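Local atomic coordinates of beta-N-acetylhexosaminidase (Thermotoga neapolitana, PDB entry 5BZA), a protein that probably hydrolyses terminal non-reducing N-acetyl-D-hexosamine residues from N-acetyl-beta-D-hexosaminides, as a thermostable member of glycosyl hydrolase family 3. Residues Asp14-Glu18 and Glu19-Val23; Phe48-Phe51 and Leu52-Asn55. All coordinates share one frame; numbering follows the deposited sequence.

Contact 1: residues Asp14-Glu18 and Glu19-Val23; sequences DDFNE and EAREV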
loop_
_atom_site.group_PDB
_atom_site.type_symbol
_atom_site.label_atom_id
_atom_site.label_comp_id
_atom_site.label_asym_id
_atom_site.label_seq_id
_atom_site.Cartn_x
_atom_site.Cartn_y
_atom_site.Cartn_z
ATOM N N ASP B 14 -4.803 -18.764 -4.326
ATOM C CA ASP B 14 -5.588 -17.836 -5.103
ATOM C C ASP B 14 -6.904 -17.588 -4.353
ATOM O O ASP B 14 -7.784 -16.842 -4.800
ATOM C CB ASP B 14 -5.812 -18.429 -6.496
ATOM C CG ASP B 14 -6.137 -17.393 -7.529
ATOM O OD1 ASP B 14 -5.451 -16.329 -7.555
ATOM O OD2 ASP B 14 -7.028 -17.671 -8.372
ATOM N N ASP B 15 -7.016 -18.261 -3.218
ATOM C CA ASP B 15 -8.162 -18.138 -2.346
ATOM C C ASP B 15 -7.734 -18.573 -0.935
ATOM O O ASP B 15 -6.723 -19.269 -0.774
ATOM C CB ASP B 15 -9.355 -18.963 -2.893
ATOM C CG ASP B 15 -10.702 -18.564 -2.236
ATOM O OD1 ASP B 15 -10.687 -17.577 -1.492
ATOM O OD2 ASP B 15 -11.772 -19.161 -2.518
ATOM N N PHE B 16 -8.471 -18.120 0.087
ATOM C CA PHE B 16 -8.233 -18.552 1.457
ATOM C C PHE B 16 -9.571 -18.967 2.055
ATOM O O PHE B 16 -10.541 -18.215 1.996
ATOM C CB PHE B 16 -7.575 -17.451 2.296
ATOM C CG PHE B 16 -7.445 -17.812 3.747
ATOM C CD1 PHE B 16 -6.626 -18.858 4.150
ATOM C CD2 PHE B 16 -8.196 -17.127 4.717
ATOM C CE1 PHE B 16 -6.522 -19.196 5.502
ATOM C CE2 PHE B 16 -8.097 -17.454 6.051
ATOM C CZ PHE B 16 -7.259 -18.490 6.458
ATOM N N ASN B 17 -9.657 -20.187 2.565
ATOM C CA ASN B 17 -10.953 -20.743 2.898
ATOM C C ASN B 17 -10.721 -21.997 3.704
ATOM O O ASN B 17 -9.582 -22.272 4.103
ATOM C CB ASN B 17 -11.783 -21.010 1.632
ATOM C CG ASN B 17 -11.006 -21.827 0.580
ATOM O OD1 ASN B 17 -10.277 -22.769 0.919
ATOM N ND2 ASN B 17 -11.200 -21.492 -0.688
ATOM N N GLU B 18 -11.783 -22.752 3.986
ATOM C CA GLU B 18 -11.627 -23.882 4.924
ATOM C C GLU B 18 -10.797 -24.959 4.215
ATOM O O GLU B 18 -9.976 -25.607 4.858
ATOM C CB GLU B 18 -12.989 -24.408 5.416
ATOM C CG GLU B 18 -13.041 -25.315 6.701
ATOM C CD GLU B 18 -12.622 -24.582 8.045
ATOM O OE1 GLU B 18 -12.049 -23.463 7.983
ATOM O OE2 GLU B 18 -12.934 -25.074 9.174
ATOM N N GLU B 19 -10.942 -25.109 2.893
ATOM C CA GLU B 19 -10.112 -26.093 2.183
ATOM C C GLU B 19 -8.618 -25.724 2.336
ATOM O O GLU B 19 -7.787 -26.581 2.682
ATOM C CB GLU B 19 -10.476 -26.195 0.693
ATOM C CG GLU B 19 -9.681 -27.272 -0.069
ATOM C CD GLU B 19 -10.098 -27.440 -1.540
ATOM O OE1 GLU B 19 -10.761 -26.525 -2.084
ATOM O OE2 GLU B 19 -9.743 -28.478 -2.162
ATOM N N ALA B 20 -8.298 -24.446 2.104
ATOM C CA ALA B 20 -6.938 -23.967 2.288
ATOM C C ALA B 20 -6.392 -24.260 3.699
ATOM O O ALA B 20 -5.318 -24.833 3.838
ATOM C CB ALA B 20 -6.868 -22.497 1.963
ATOM N N ARG B 21 -7.140 -23.932 4.746
ATOM C CA ARG B 21 -6.678 -24.268 6.085
ATOM C C ARG B 21 -6.491 -25.779 6.256
ATOM O O ARG B 21 -5.536 -26.211 6.908
ATOM C CB ARG B 21 -7.646 -23.748 7.163
ATOM C CG ARG B 21 -7.945 -22.261 7.080
ATOM C CD ARG B 21 -9.007 -21.768 8.114
ATOM N NE ARG B 21 -9.654 -20.677 7.405
ATOM C CZ ARG B 21 -10.884 -20.714 6.922
ATOM N NH1 ARG B 21 -11.671 -21.735 7.193
ATOM N NH2 ARG B 21 -11.346 -19.687 6.226
ATOM N N GLU B 22 -7.425 -26.572 5.724
ATOM C CA GLU B 22 -7.333 -28.033 5.795
ATOM C C GLU B 22 -6.015 -28.522 5.173
ATOM O O GLU B 22 -5.286 -29.282 5.814
ATOM C CB GLU B 22 -8.513 -28.739 5.069
ATOM C CG GLU B 22 -9.850 -28.903 5.858
ATOM C CD GLU B 22 -11.025 -29.463 4.998
ATOM O OE1 GLU B 22 -10.760 -30.084 3.925
ATOM O OE2 GLU B 22 -12.213 -29.296 5.409
ATOM N N VAL B 23 -5.726 -28.100 3.938
ATOM C CA VAL B 23 -4.507 -28.549 3.241
ATOM C C VAL B 23 -3.276 -28.117 4.008
ATOM O O VAL B 23 -2.385 -28.926 4.246
ATOM C CB VAL B 23 -4.408 -28.022 1.809
ATOM C CG1 VAL B 23 -3.032 -28.332 1.214
ATOM C CG2 VAL B 23 -5.504 -28.605 0.981
#
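Asn-17 caps the N-terminal end of helix 18-27 with its side-chain carbonyl. Asn-17 OD1 accepts from Ala-20 N at 2.9 Å, and the bond is nearly straight at 169°. The torsion makes this possible: with chi1 at 51°, CG stands between the backbone N and the carbonyl carbon, which folds the amide forward over the first turn. The main chain takes over at once, Asn-17 O receiving Arg-21 N at 3.0 Å and Glu-18 O receiving Glu-22 N at 2.9 Å, the first i to i+4 bonds of the helix.

Arg-21 reaches back over this start. Its guanidinium lays one face on the Asn-17 backbone, with Arg-21 NH2 3.5 Å from Asn-17 C. The same group meets the Phe-16 ring in an off-centre cation-pi contact, Arg-21 CZ lying 4.7 Å from the ring centroid. The two planes stand 82° apart, so the guanidinium presents an edge to the ring; Arg-21 NE is 3.4 Å from Phe-16 CZ. A salt bridge to Glu-18 is also modelled, but those side-chain ends sit too close together and its detail is doubtful. The buried Ala-20 methyl packs loosely against Phe-16, Ala-20 CB lying 4.3 Å from Phe-16 CD1.

A second shell lies behind the cap. Asp-15 OD2 takes a weak hydrogen bond from Asn-17 ND2 at 3.0 Å, which probably helps keep the amide oxygen turned to the helix, while Asp-15 OD1 forms a salt bridge with Arg-376. Glu-19 reaches outward to a salt bridge with Arg-279.

The turn joins strand 9-13 of the parallel TIM-barrel-type sheet to helix 18-27, with Phe-16 and Arg-21 packing against helix 42-54 and Ala-20 touching the loop at Phe-278.

Contact 2: residues Phe48-Phe51 and Leu52-Asn55; sequences FMNF and LSRN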
loop_
_atom_site.group_PDB
_atom_site.type_symbol
_atom_site.label_atom_id
_atom_site.label_comp_id
_atom_site.label_asym_id
_atom_site.label_seq_id
_atom_site.Cartn_x
_atom_site.Cartn_y
_atom_site.Cartn_z
ATOM N N PHE B 48 -5.809 -14.479 6.233
ATOM C CA PHE B 48 -4.773 -15.489 5.875
ATOM C C PHE B 48 -3.478 -15.248 6.684
ATOM O O PHE B 48 -2.962 -16.167 7.313
ATOM C CB PHE B 48 -4.496 -15.436 4.357
ATOM C CG PHE B 48 -3.771 -16.650 3.782
ATOM C CD1 PHE B 48 -3.509 -17.776 4.546
ATOM C CD2 PHE B 48 -3.409 -16.658 2.429
ATOM C CE1 PHE B 48 -2.889 -18.893 3.982
ATOM C CE2 PHE B 48 -2.794 -17.753 1.854
ATOM C CZ PHE B 48 -2.524 -18.877 2.631
ATOM N N MET B 49 -2.962 -14.014 6.691
ATOM C CA MET B 49 -1.764 -13.719 7.488
ATOM C C MET B 49 -1.961 -14.090 8.982
ATOM O O MET B 49 -1.056 -14.646 9.628
ATOM C CB MET B 49 -1.378 -12.244 7.378
ATOM C CG MET B 49 -0.890 -11.872 6.023
ATOM S SD MET B 49 0.534 -12.823 5.368
ATOM C CE MET B 49 1.805 -12.446 6.559
ATOM N N ASN B 50 -3.148 -13.802 9.513
ATOM C CA ASN B 50 -3.463 -14.179 10.890
ATOM C C ASN B 50 -3.456 -15.724 11.073
ATOM O O ASN B 50 -2.902 -16.260 12.033
ATOM C CB ASN B 50 -4.831 -13.581 11.296
ATOM C CG ASN B 50 -5.091 -13.676 12.767
ATOM O OD1 ASN B 50 -4.212 -13.386 13.579
ATOM N ND2 ASN B 50 -6.310 -14.033 13.134
ATOM N N PHE B 51 -4.113 -16.434 10.163
ATOM C CA PHE B 51 -4.021 -17.884 10.138
ATOM C C PHE B 51 -2.548 -18.377 10.090
ATOM O O PHE B 51 -2.169 -19.316 10.824
ATOM C CB PHE B 51 -4.823 -18.443 8.965
ATOM C CG PHE B 51 -4.729 -19.924 8.832
ATOM C CD1 PHE B 51 -5.527 -20.750 9.599
ATOM C CD2 PHE B 51 -3.806 -20.493 7.952
ATOM C CE1 PHE B 51 -5.422 -22.123 9.488
ATOM C CE2 PHE B 51 -3.693 -21.873 7.826
ATOM C CZ PHE B 51 -4.499 -22.692 8.593
ATOM N N LEU B 52 -1.716 -17.770 9.244
ATOM C CA LEU B 52 -0.341 -18.265 9.095
ATOM C C LEU B 52 0.442 -18.072 10.383
ATOM O O LEU B 52 1.220 -18.951 10.766
ATOM C CB LEU B 52 0.372 -17.570 7.927
ATOM C CG LEU B 52 -0.206 -17.912 6.542
ATOM C CD1 LEU B 52 0.407 -17.030 5.429
ATOM C CD2 LEU B 52 -0.007 -19.374 6.269
ATOM N N SER B 53 0.184 -16.963 11.088
ATOM C CA SER B 53 0.912 -16.671 12.354
ATOM C C SER B 53 0.694 -17.726 13.452
ATOM O O SER B 53 1.503 -17.881 14.376
ATOM C CB SER B 53 0.518 -15.309 12.896
ATOM O OG SER B 53 -0.715 -15.409 13.607
ATOM N N ARG B 54 -0.431 -18.414 13.366
ATOM C CA ARG B 54 -0.824 -19.403 14.348
ATOM C C ARG B 54 -0.509 -20.858 13.966
ATOM O O ARG B 54 -0.718 -21.798 14.742
ATOM C CB ARG B 54 -2.311 -19.217 14.549
ATOM C CG ARG B 54 -2.543 -17.852 15.092
ATOM C CD ARG B 54 -4.006 -17.552 15.170
ATOM N NE ARG B 54 -4.217 -16.513 16.158
ATOM C CZ ARG B 54 -5.385 -16.283 16.733
ATOM N NH1 ARG B 54 -6.454 -17.001 16.365
ATOM N NH2 ARG B 54 -5.472 -15.335 17.667
ATOM N N ASN B 55 0.002 -21.067 12.775
ATOM C CA ASN B 55 0.110 -22.426 12.353
ATOM C C ASN B 55 1.508 -22.818 12.008
ATOM O O ASN B 55 1.692 -23.626 11.127
ATOM C CB ASN B 55 -0.829 -22.658 11.174
ATOM C CG ASN B 55 -2.278 -22.814 11.622
ATOM O OD1 ASN B 55 -2.768 -23.929 11.858
ATOM N ND2 ASN B 55 -2.960 -21.682 11.779
HETATM O O HOH W 1 -1.486 -12.700 13.634
#
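Leu-52 packs against Phe-48 one turn earlier in helix 42-54, and this is the dense side of the contact. Leu-52 CD1 sits over one face of the Phe-48 ring, 4.3 Å from the centroid, a CH-pi contact, while Leu-52 CD2 comes to 3.7 Å from Phe-48 CE1 at the rim. With chi1 at -67° the leucine's CG lies anti to its own carbonyl carbon, directing the branch back along the helix to the ring. Met-49 SD flanks the same leucine, and Val-32 of strand 31-34 touches both Phe-48 and Leu-52, closing the cluster against the sheet.

This is the last part of a helix on the outside of the family 3 N-terminal barrel domain, and its final turn changes the bonding pattern. Leu-52 N and Ser-53 N still bond to Phe-48 O and Met-49 O, but Phe-51 O is gripped by two donors from opposite faces of its carbonyl plane. Arg-54 N lies 3.2 Å from Phe-51 O, above the carbonyl plane. Asn-55 ND2 donates to Phe-51 O at 2.7 Å, the acceptor lying near the plane of the Asn-55 amide, and the same amide stacks over one face of the Phe-51 ring, the planes 27° apart. Gln-25 of helix 18-27 binds Asn-55 OD1, which helps fix the flip of the amide.

The other side is looser and wet. Ser-53 OG turns back to donate to Asn-50 O at 2.8 Å, and one water donates both to Ser-53 OG and to Asn-50 OD1, each at 2.8 Å. Arg-54 runs extended past Asn-50; Asn-50 ND2 lies 4.3 Å above one face of the Arg-54 guanidinium, the two planes inclined at 45° rather than stacked. Arg-54 ends in a salt bridge with Glu-327, its partner at a cadmium ion seen here.

From the N terminus, strand 9-13 leads into contact 1, where the chain turns and starts helix 18-27. It returns through strand 31-34 and passes the short helix 36-39, and contact 2 lies in the last turns of helix 42-54. The two are in series: each closes only a local turn, and neither encloses or crosses the other. They nevertheless meet side by side, their centres about 12 Å apart. Phe-16 stacks on Phe-48, with Phe-16 CD1 and Phe-48 CD1 3.3 Å apart, and meets Phe-51 with the planes inclined; Arg-21 CG packs 3.5 Å from Phe-51 CE1. The start of helix 18-27 is thus tied to the last turns of helix 42-54.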